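Local coordinates for glutathione S-transferase-like protein (PDB 4GLT) that binds glutathione, seen bound in its pocket in the crystal, and probably acts as a transferase of the glutathione S-transferase family, at residues 116-121 with 157-162; 151-156 with 199-204; 187-190 with 196-199. All blocks are in the same frame, centred on the assembly; numbering follows the deposited sequence.

Interaction 1 (116-121 with 157-162)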
loop_
_atom_site.group_PDB
_atom_site.type_symbol
_atom_site.label_atom_id
_atom_site.label_comp_id
_atom_site.label_asym_id
_atom_site.label_seq_id
_atom_site.Cartn_x
_atom_site.Cartn_y
_atom_site.Cartn_z
ATOM N N GLU A 116 2.405 -3.354 10.006
ATOM C CA GLU A 116 1.206 -3.148 9.168
ATOM C C GLU A 116 1.409 -3.520 7.697
ATOM O O GLU A 116 0.490 -4.027 7.041
ATOM C CB GLU A 116 0.729 -1.692 9.251
ATOM C CG GLU A 116 -0.496 -1.384 8.395
ATOM C CD GLU A 116 -0.657 0.099 8.077
ATOM O OE1 GLU A 116 0.306 0.862 8.310
ATOM O OE2 GLU A 116 -1.742 0.506 7.587
ATOM N N ALA A 117 2.593 -3.207 7.169
ATOM C CA ALA A 117 2.950 -3.549 5.791
ATOM C C ALA A 117 3.095 -5.057 5.650
ATOM O O ALA A 117 2.701 -5.636 4.638
ATOM C CB ALA A 117 4.235 -2.833 5.372
ATOM N N LEU A 118 3.631 -5.702 6.682
ATOM C CA LEU A 118 3.770 -7.149 6.658
ATOM C C LEU A 118 2.386 -7.779 6.602
ATOM O O LEU A 118 2.115 -8.650 5.775
ATOM C CB LEU A 118 4.530 -7.657 7.884
ATOM C CG LEU A 118 4.745 -9.171 7.899
ATOM C CD1 LEU A 118 5.286 -9.630 6.556
ATOM C CD2 LEU A 118 5.683 -9.565 9.031
ATOM N N ALA A 119 1.522 -7.316 7.497
ATOM C CA ALA A 119 0.137 -7.761 7.574
ATOM C C ALA A 119 -0.640 -7.460 6.292
ATOM O O ALA A 119 -1.338 -8.326 5.761
ATOM C CB ALA A 119 -0.549 -7.112 8.774
ATOM N N ASP A 120 -0.534 -6.237 5.786
ATOM C CA ASP A 120 -1.215 -5.932 4.528
ATOM C C ASP A 120 -0.648 -6.776 3.389
ATOM O O ASP A 120 -1.381 -7.224 2.515
ATOM C CB ASP A 120 -1.109 -4.450 4.189
ATOM C CG ASP A 120 -2.033 -3.590 5.034
ATOM O OD1 ASP A 120 -2.865 -4.160 5.776
ATOM O OD2 ASP A 120 -1.927 -2.346 4.954
ATOM N N GLY A 121 0.658 -7.006 3.422
ATOM C CA GLY A 121 1.331 -7.761 2.374
ATOM C C GLY A 121 0.862 -9.203 2.318
ATOM O O GLY A 121 0.640 -9.760 1.244
ATOM N N ARG A 157 4.792 -17.036 9.887
ATOM C CA ARG A 157 5.846 -17.581 10.731
ATOM C C ARG A 157 6.628 -16.452 11.364
ATOM O O ARG A 157 6.973 -16.509 12.541
ATOM C CB ARG A 157 6.784 -18.493 9.938
ATOM C CG ARG A 157 6.176 -19.847 9.618
ATOM C CD ARG A 157 7.231 -20.883 9.267
ATOM N NE ARG A 157 6.706 -22.240 9.414
ATOM C CZ ARG A 157 7.378 -23.343 9.104
ATOM N NH1 ARG A 157 8.610 -23.259 8.622
ATOM N NH2 ARG A 157 6.815 -24.533 9.273
ATOM N N ARG A 158 6.898 -15.417 10.577
ATOM C CA ARG A 158 7.648 -14.275 11.074
ATOM C C ARG A 158 6.871 -13.553 12.166
ATOM O O ARG A 158 7.402 -13.278 13.237
ATOM C CB ARG A 158 7.981 -13.313 9.935
ATOM C CG ARG A 158 8.658 -12.029 10.385
ATOM C CD ARG A 158 10.052 -12.319 10.920
ATOM N NE ARG A 158 10.697 -11.139 11.498
ATOM C CZ ARG A 158 12.014 -11.009 11.648
ATOM N NH1 ARG A 158 12.825 -11.981 11.253
ATOM N NH2 ARG A 158 12.525 -9.911 12.188
ATOM N N MET A 159 5.614 -13.223 11.892
ATOM C CA MET A 159 4.810 -12.564 12.903
ATOM C C MET A 159 4.809 -13.409 14.173
ATOM O O MET A 159 5.067 -12.910 15.275
ATOM C CB MET A 159 3.398 -12.308 12.386
ATOM C CG MET A 159 3.324 -11.118 11.443
ATOM S SD MET A 159 1.757 -10.947 10.573
ATOM C CE MET A 159 2.072 -9.476 9.601
ATOM N N ASP A 160 4.568 -14.704 14.007
ATOM C CA ASP A 160 4.468 -15.597 15.146
ATOM C C ASP A 160 5.739 -15.623 15.990
ATOM O O ASP A 160 5.663 -15.726 17.209
ATOM C CB ASP A 160 4.092 -17.016 14.718
ATOM C CG ASP A 160 3.857 -17.931 15.909
ATOM O OD1 ASP A 160 4.618 -18.906 16.069
ATOM O OD2 ASP A 160 2.925 -17.660 16.698
ATOM N N GLN A 161 6.898 -15.537 15.344
ATOM C CA GLN A 161 8.163 -15.472 16.072
ATOM C C GLN A 161 8.305 -14.148 16.810
ATOM O O GLN A 161 8.854 -14.090 17.910
ATOM C CB GLN A 161 9.343 -15.648 15.122
ATOM C CG GLN A 161 9.617 -17.084 14.730
ATOM C CD GLN A 161 10.230 -17.183 13.350
ATOM O OE1 GLN A 161 10.977 -18.116 13.057
ATOM N NE2 GLN A 161 9.915 -16.215 12.487
ATOM N N ASP A 162 7.806 -13.084 16.194
ATOM C CA ASP A 162 7.929 -11.758 16.769
ATOM C C ASP A 162 7.040 -11.545 17.986
ATOM O O ASP A 162 7.208 -10.572 18.717
ATOM C CB ASP A 162 7.665 -10.704 15.703
ATOM C CG ASP A 162 8.765 -10.656 14.680
ATOM O OD1 ASP A 162 9.770 -11.361 14.885
ATOM O OD2 ASP A 162 8.637 -9.925 13.683
#
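Leu118 and Met159 have the CA atoms that lie nearest each other across 116-121 and 157-162, 8.3 Å apart. The two helical segments run roughly antiparallel, at 145° between their N-to-C directions, and their axes come no nearer than 11.3 Å, so the gap is spanned mainly by Met159 and Leu118. These two side chains reach toward each other and overlap, the end of each beside the base of the other. With CG anti to its own carbonyl carbon (chi1 -78°) and the chain extended beyond it, the Met159 thioether runs straight to the other helix, where the methyl CE lies against Ala119 CB at 3.6 Å. The branch CD2 of Leu118 comes back alongside the root of the same side chain, 3.7 Å from Met159 CG. Both segments belong to the all-helical C-terminal domain of the glutathione S-transferase fold, on the long helices 106-133 and 142-162. Helix 176-191 adds to this apolar layer, with Val181 and Met184 against Met159 and Ala180 against Ala119, while Tyr83 of the second subunit packs on Leu118. At the margin, Arg158 lays its CG 4.1 Å from Leu118 CD2. Its chain then bends at chi2, bringing NE to Asp162 OD2 at 3.2 Å, one turn along, in a salt bridge whose N-H...O angle is 137°; OD2 is met on its syn side and lies tilted out of the Arg158 guanidinium plane.

Interaction 2 (151-156 with 199-204). With GSH (glutathione), chain F.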
loop_
_atom_site.group_PDB
_atom_site.type_symbol
_atom_site.label_atom_id
_atom_site.label_comp_id
_atom_site.label_asym_id
_atom_site.label_seq_id
_atom_site.Cartn_x
_atom_site.Cartn_y
_atom_site.Cartn_z
ATOM N N LYS A 151 4.071 -16.614 0.408
ATOM C CA LYS A 151 4.291 -15.353 1.120
ATOM C C LYS A 151 3.539 -15.356 2.450
ATOM O O LYS A 151 4.042 -14.866 3.469
ATOM C CB LYS A 151 3.849 -14.157 0.266
ATOM C CG LYS A 151 4.592 -14.009 -1.052
ATOM C CD LYS A 151 3.938 -12.994 -1.971
ATOM C CE LYS A 151 4.523 -13.068 -3.379
ATOM N NZ LYS A 151 5.982 -12.756 -3.406
ATOM N N VAL A 152 2.324 -15.901 2.418
ATOM C CA VAL A 152 1.459 -16.015 3.590
ATOM C C VAL A 152 2.130 -16.789 4.719
ATOM O O VAL A 152 2.277 -16.283 5.837
ATOM C CB VAL A 152 0.139 -16.710 3.201
ATOM C CG1 VAL A 152 -0.732 -16.991 4.414
ATOM C CG2 VAL A 152 -0.598 -15.863 2.190
ATOM N N GLU A 153 2.547 -18.011 4.408
ATOM C CA GLU A 153 3.161 -18.895 5.386
ATOM C C GLU A 153 4.387 -18.241 6.015
ATOM O O GLU A 153 4.554 -18.250 7.235
ATOM C CB GLU A 153 3.562 -20.213 4.718
ATOM C CG GLU A 153 3.330 -21.457 5.565
ATOM C CD GLU A 153 1.898 -21.962 5.482
ATOM O OE1 GLU A 153 0.968 -21.126 5.412
ATOM O OE2 GLU A 153 1.699 -23.200 5.486
ATOM N N ARG A 154 5.245 -17.674 5.173
ATOM C CA ARG A 154 6.457 -17.018 5.652
ATOM C C ARG A 154 6.124 -15.829 6.544
ATOM O O ARG A 154 6.697 -15.669 7.630
ATOM C CB ARG A 154 7.341 -16.592 4.477
ATOM C CG ARG A 154 8.129 -17.736 3.863
ATOM C CD ARG A 154 9.376 -17.239 3.147
ATOM N NE ARG A 154 9.056 -16.103 2.292
ATOM C CZ ARG A 154 8.674 -16.212 1.027
ATOM N NH1 ARG A 154 8.580 -17.408 0.468
ATOM N NH2 ARG A 154 8.399 -15.124 0.321
ATOM N N GLY A 155 5.183 -15.002 6.093
ATOM C CA GLY A 155 4.739 -13.857 6.888
ATOM C C GLY A 155 4.188 -14.269 8.243
ATOM O O GLY A 155 4.555 -13.700 9.275
ATOM N N LEU A 156 3.311 -15.271 8.238
ATOM C CA LEU A 156 2.739 -15.808 9.475
ATOM C C LEU A 156 3.794 -16.341 10.425
ATOM O O LEU A 156 3.701 -16.133 11.635
ATOM C CB LEU A 156 1.729 -16.911 9.168
ATOM C CG LEU A 156 0.454 -16.442 8.472
ATOM C CD1 LEU A 156 -0.372 -17.640 8.023
ATOM C CD2 LEU A 156 -0.350 -15.526 9.386
ATOM N N GLN A 199 -3.427 -23.348 15.645
ATOM C CA GLN A 199 -2.633 -24.411 16.243
ATOM C C GLN A 199 -1.150 -24.304 15.889
ATOM O O GLN A 199 -0.283 -24.589 16.720
ATOM C CB GLN A 199 -3.169 -25.770 15.802
ATOM C CG GLN A 199 -2.544 -26.939 16.534
ATOM C CD GLN A 199 -2.944 -28.265 15.934
ATOM O OE1 GLN A 199 -2.728 -29.321 16.530
ATOM N NE2 GLN A 199 -3.531 -28.219 14.744
ATOM N N GLN A 200 -0.869 -23.900 14.654
ATOM C CA GLN A 200 0.502 -23.829 14.156
ATOM C C GLN A 200 1.232 -22.589 14.672
ATOM O O GLN A 200 2.452 -22.596 14.832
ATOM C CB GLN A 200 0.522 -23.826 12.625
ATOM C CG GLN A 200 -0.588 -24.635 11.971
ATOM C CD GLN A 200 -0.245 -25.027 10.544
ATOM O OE1 GLN A 200 0.890 -24.845 10.100
ATOM N NE2 GLN A 200 -1.221 -25.571 9.821
ATOM N N TYR A 201 0.481 -21.524 14.924
ATOM C CA TYR A 201 1.069 -20.276 15.383
ATOM C C TYR A 201 0.394 -19.861 16.681
ATOM O O TYR A 201 -0.570 -19.090 16.670
ATOM C CB TYR A 201 0.903 -19.184 14.320
ATOM C CG TYR A 201 1.293 -19.609 12.914
ATOM C CD1 TYR A 201 2.626 -19.655 12.519
ATOM C CD2 TYR A 201 0.324 -19.957 11.979
ATOM C CE1 TYR A 201 2.985 -20.041 11.235
ATOM C CE2 TYR A 201 0.672 -20.343 10.695
ATOM C CZ TYR A 201 2.003 -20.386 10.329
ATOM O OH TYR A 201 2.350 -20.767 9.050
ATOM N N PRO A 202 0.902 -20.377 17.809
ATOM C CA PRO A 202 0.270 -20.179 19.111
ATOM C C PRO A 202 0.266 -18.727 19.574
ATOM O O PRO A 202 -0.723 -18.276 20.151
ATOM C CB PRO A 202 1.107 -21.057 20.056
ATOM C CG PRO A 202 2.400 -21.284 19.348
ATOM C CD PRO A 202 2.071 -21.269 17.883
ATOM N N ASN A 203 1.353 -18.000 19.329
ATOM C CA ASN A 203 1.393 -16.580 19.673
ATOM C C ASN A 203 0.332 -15.788 18.899
ATOM O O ASN A 203 -0.322 -14.914 19.447
ATOM C CB ASN A 203 2.781 -15.990 19.415
ATOM C CG ASN A 203 3.873 -16.713 20.174
ATOM O OD1 ASN A 203 3.861 -16.768 21.408
ATOM N ND2 ASN A 203 4.840 -17.257 19.441
ATOM N N LEU A 204 0.170 -16.102 17.623
ATOM C CA LEU A 204 -0.798 -15.394 16.793
ATOM C C LEU A 204 -2.228 -15.686 17.239
ATOM O O LEU A 204 -3.045 -14.777 17.353
ATOM C CB LEU A 204 -0.616 -15.744 15.313
ATOM C CG LEU A 204 0.504 -15.059 14.517
ATOM C CD1 LEU A 204 0.345 -15.320 13.019
ATOM C CD2 LEU A 204 0.529 -13.561 14.783
HETATM N N1 GSH F . 4.146 -2.730 -2.643
HETATM C CA1 GSH F . 5.579 -2.918 -2.316
HETATM C C1 GSH F . 6.305 -1.597 -2.302
HETATM O O11 GSH F . 7.499 -1.629 -1.951
HETATM O O12 GSH F . 5.709 -0.534 -2.616
HETATM C CB1 GSH F . 6.279 -3.964 -3.199
HETATM C CG1 GSH F . 6.218 -3.719 -4.706
HETATM C CD1 GSH F . 6.537 -4.981 -5.490
HETATM O OE1 GSH F . 5.726 -5.892 -5.547
HETATM N N2 GSH F . 7.715 -5.059 -6.123
HETATM C CA2 GSH F . 8.005 -6.138 -7.061
HETATM C C2 GSH F . 8.438 -7.415 -6.390
HETATM O O2 GSH F . 9.401 -7.429 -5.638
HETATM C CB2 GSH F . 9.059 -5.687 -8.072
HETATM S SG2 GSH F . 8.421 -4.367 -9.148
HETATM N N3 GSH F . 7.712 -8.512 -6.657
HETATM C CA3 GSH F . 8.170 -9.835 -6.255
HETATM C C3 GSH F . 7.067 -10.815 -5.888
HETATM O O31 GSH F . 5.896 -10.401 -5.710
HETATM O O32 GSH F . 7.368 -12.027 -5.773
#
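In the helical C-terminal domain of this glutathione S-transferase fold, residues 151-156 of helix 142-162 pack against the turn where helix 197-200 gives way to helix 202-212, an apolar contact centred on the ring of Tyr201. Tyr201 stands at the N-cap position of the second of these helices, and its side chain crosses that of Leu156 at about a right angle. Leu156 CB sits over one face in a CH-pi contact, 3.9 Å from the centroid of the Tyr201 ring and 21° off its normal; CB of the preceding Gln200 lies over the opposite face, toward the rim. The leucine's two branches diverge: CD1 approaches the ring margin at Tyr201 CE2 (3.9 Å), whereas Leu156 CD2 meets Leu204 CD1 at 3.7 Å. Met184 and Leu188 of helix 176-191 also touch Leu156. On the solvent side, Glu153, bent at chi2, brings its CG to 3.7 Å from Tyr201 OH, with carboxylate and ring planes 73° apart; this is van der Waals contact. The far end of 151-156 faces the subunit interface. There Lys151 reaches a glutathione also held by Lys70, Ile71 and Ser85 of the second subunit, while Leu68 O of that subunit accepts a further hydrogen bond from the ammonium group. Lys151 NZ donates to the carboxylate oxygen O32 of this glutathione at 2.8 Å, with the other oxygen, O31, 3.3 Å from the same NZ.

Interaction 3 (187-190 with 196-199). With GSH (glutathione), chain E.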
loop_
_atom_site.group_PDB
_atom_site.type_symbol
_atom_site.label_atom_id
_atom_site.label_comp_id
_atom_site.label_asym_id
_atom_site.label_seq_id
_atom_site.Cartn_x
_atom_site.Cartn_y
_atom_site.Cartn_z
ATOM N N TYR A 187 -9.192 -12.436 7.724
ATOM C CA TYR A 187 -9.314 -12.654 6.298
ATOM C C TYR A 187 -8.984 -14.102 5.961
ATOM O O TYR A 187 -9.691 -14.755 5.179
ATOM C CB TYR A 187 -8.432 -11.707 5.490
ATOM C CG TYR A 187 -8.771 -11.776 4.024
ATOM C CD1 TYR A 187 -10.033 -11.404 3.577
ATOM C CD2 TYR A 187 -7.859 -12.250 3.091
ATOM C CE1 TYR A 187 -10.371 -11.479 2.243
ATOM C CE2 TYR A 187 -8.194 -12.328 1.742
ATOM C CZ TYR A 187 -9.456 -11.938 1.333
ATOM O OH TYR A 187 -9.830 -12.006 0.008
ATOM N N LEU A 188 -7.913 -14.614 6.553
ATOM C CA LEU A 188 -7.580 -16.015 6.339
ATOM C C LEU A 188 -8.775 -16.895 6.680
ATOM O O LEU A 188 -9.173 -17.746 5.890
ATOM C CB LEU A 188 -6.344 -16.426 7.142
ATOM C CG LEU A 188 -5.102 -15.617 6.748
ATOM C CD1 LEU A 188 -3.852 -16.233 7.347
ATOM C CD2 LEU A 188 -4.977 -15.535 5.233
ATOM N N GLU A 189 -9.359 -16.681 7.852
ATOM C CA GLU A 189 -10.487 -17.498 8.261
ATOM C C GLU A 189 -11.634 -17.407 7.261
ATOM O O GLU A 189 -12.283 -18.401 6.944
ATOM C CB GLU A 189 -10.960 -17.094 9.650
ATOM C CG GLU A 189 -9.963 -17.424 10.748
ATOM C CD GLU A 189 -10.645 -17.673 12.078
ATOM O OE1 GLU A 189 -11.861 -17.403 12.180
ATOM O OE2 GLU A 189 -9.971 -18.144 13.019
ATOM N N LEU A 190 -11.889 -16.208 6.764
ATOM C CA LEU A 190 -12.972 -16.022 5.817
ATOM C C LEU A 190 -12.710 -16.819 4.546
ATOM O O LEU A 190 -13.610 -17.459 4.010
ATOM C CB LEU A 190 -13.143 -14.535 5.477
ATOM C CG LEU A 190 -13.993 -14.202 4.243
ATOM C CD1 LEU A 190 -15.422 -14.690 4.428
ATOM C CD2 LEU A 190 -13.965 -12.712 3.947
ATOM N N ASP A 196 -5.591 -24.287 9.409
ATOM C CA ASP A 196 -5.580 -24.412 10.860
ATOM C C ASP A 196 -4.385 -23.670 11.445
ATOM O O ASP A 196 -3.466 -24.278 11.996
ATOM C CB ASP A 196 -5.564 -25.881 11.277
ATOM C CG ASP A 196 -6.022 -26.080 12.705
ATOM O OD1 ASP A 196 -6.733 -27.072 12.970
ATOM O OD2 ASP A 196 -5.678 -25.234 13.559
ATOM N N TRP A 197 -4.411 -22.349 11.323
ATOM C CA TRP A 197 -3.295 -21.516 11.753
ATOM C C TRP A 197 -3.157 -21.442 13.268
ATOM O O TRP A 197 -2.051 -21.524 13.801
ATOM C CB TRP A 197 -3.415 -20.107 11.166
ATOM C CG TRP A 197 -4.626 -19.340 11.620
ATOM C CD1 TRP A 197 -5.854 -19.314 11.021
ATOM C CD2 TRP A 197 -4.714 -18.465 12.752
ATOM N NE1 TRP A 197 -6.701 -18.486 11.715
ATOM C CE2 TRP A 197 -6.028 -17.953 12.783
ATOM C CE3 TRP A 197 -3.809 -18.069 13.746
ATOM C CZ2 TRP A 197 -6.462 -17.066 13.770
ATOM C CZ3 TRP A 197 -4.244 -17.189 14.728
ATOM C CH2 TRP A 197 -5.559 -16.699 14.732
ATOM N N LYS A 198 -4.284 -21.273 13.952
ATOM C CA LYS A 198 -4.281 -21.105 15.398
ATOM C C LYS A 198 -3.322 -22.088 16.051
ATOM O O LYS A 198 -2.497 -21.715 16.889
ATOM C CB LYS A 198 -5.695 -21.273 15.967
ATOM C CG LYS A 198 -6.625 -20.106 15.658
ATOM C CD LYS A 198 -7.732 -19.998 16.698
ATOM C CE LYS A 198 -9.067 -20.466 16.152
ATOM N NZ LYS A 198 -9.642 -19.448 15.226
ATOM N N GLN A 199 -3.427 -23.348 15.645
ATOM C CA GLN A 199 -2.633 -24.411 16.243
ATOM C C GLN A 199 -1.150 -24.304 15.889
ATOM O O GLN A 199 -0.283 -24.589 16.720
ATOM C CB GLN A 199 -3.169 -25.770 15.802
ATOM C CG GLN A 199 -2.544 -26.939 16.534
ATOM C CD GLN A 199 -2.944 -28.265 15.934
ATOM O OE1 GLN A 199 -2.728 -29.321 16.530
ATOM N NE2 GLN A 199 -3.531 -28.219 14.744
HETATM N N1 GSH E . -4.404 -0.997 -0.950
HETATM C CA1 GSH E . -5.862 -0.851 -0.744
HETATM C C1 GSH E . -6.009 -0.592 0.724
HETATM O O11 GSH E . -7.008 0.005 1.158
HETATM O O12 GSH E . -5.084 -0.977 1.471
HETATM C CB1 GSH E . -6.586 -2.121 -1.228
HETATM C CG1 GSH E . -8.115 -2.025 -1.116
HETATM C CD1 GSH E . -8.782 -3.315 -1.585
HETATM O OE1 GSH E . -8.122 -4.198 -2.112
HETATM N N2 GSH E . -10.103 -3.412 -1.389
HETATM C CA2 GSH E . -10.982 -4.485 -1.865
HETATM C C2 GSH E . -10.788 -5.803 -1.157
HETATM O O2 GSH E . -10.523 -5.840 0.037
HETATM C CB2 GSH E . -10.862 -4.644 -3.376
HETATM S SG2 GSH E . -11.537 -3.210 -4.244
HETATM N N3 GSH E . -10.939 -6.906 -1.883
HETATM C CA3 GSH E . -10.696 -8.236 -1.345
HETATM C C3 GSH E . -11.933 -8.878 -0.751
HETATM O O31 GSH E . -11.972 -10.126 -0.663
HETATM O O32 GSH E . -12.869 -8.143 -0.357
#
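The indole of Trp197 has Lys198 CG over one face, offset toward the rim, and Glu189 CG at its edge, in the ring plane and 3.6 Å from NE1. The glutamate crosses the indole at about a right angle, its carboxylate plane turned 52° from the ring; Glu189 OE2 comes within 3.5 Å of Trp197 NE1 without forming a hydrogen bond. That same oxygen makes a short salt bridge with Lys198 NZ, at 2.6 Å. The lysine chain bends at chi3 and chi4 (-106° and -75°), which carries the ammonium group over to the carboxylate. Replacing Glu189 by an alanine would probably leave Lys198 without this charged mate, free to swing into solvent, and uncover the NE1 edge of Trp197. Two residues before Glu189, Tyr187 lines the glutathione pocket: its OH donates to the glutathione carboxylate oxygen O31 at 2.9 Å, this oxygen lying at the edge of the ring and near its plane, while the hydroxyl is also hydrogen-bonded to Arg191 NE. The contact thus joins the C-terminal part of helix 176-191 to the short helix 197-200, with the rings of Trp197 and Tyr208 of helix 202-212 meeting edge-to-face and helix 106-133 packed against Tyr187.

In the fold
Along the chain, residues 116-121 on helix 106-133 come first, and interaction 1 closes a mainly helical loop after the chain reverses between helices 106-133 and 142-162, bringing 157-162 beside them. Residues 151-156 lie within that loop but find their partner only at 199-204, so interactions 1 and 2 cross. Interaction 3 closes a short loop between 187-190 and 196-199, wholly after interaction 1; it lies inside the span from 151-156 to 199-204 and shares Gln199 with interaction 2. Asp160 joins interactions 1 and 2 through a probable hydrogen bond from Leu204 N to its OD2, and Leu156 packs on Leu188 between interactions 2 and 3. Interaction 1 joins two long helices; interactions 2 and 3 fix 197-200 and 202-212 to helices 142-162 and 176-191.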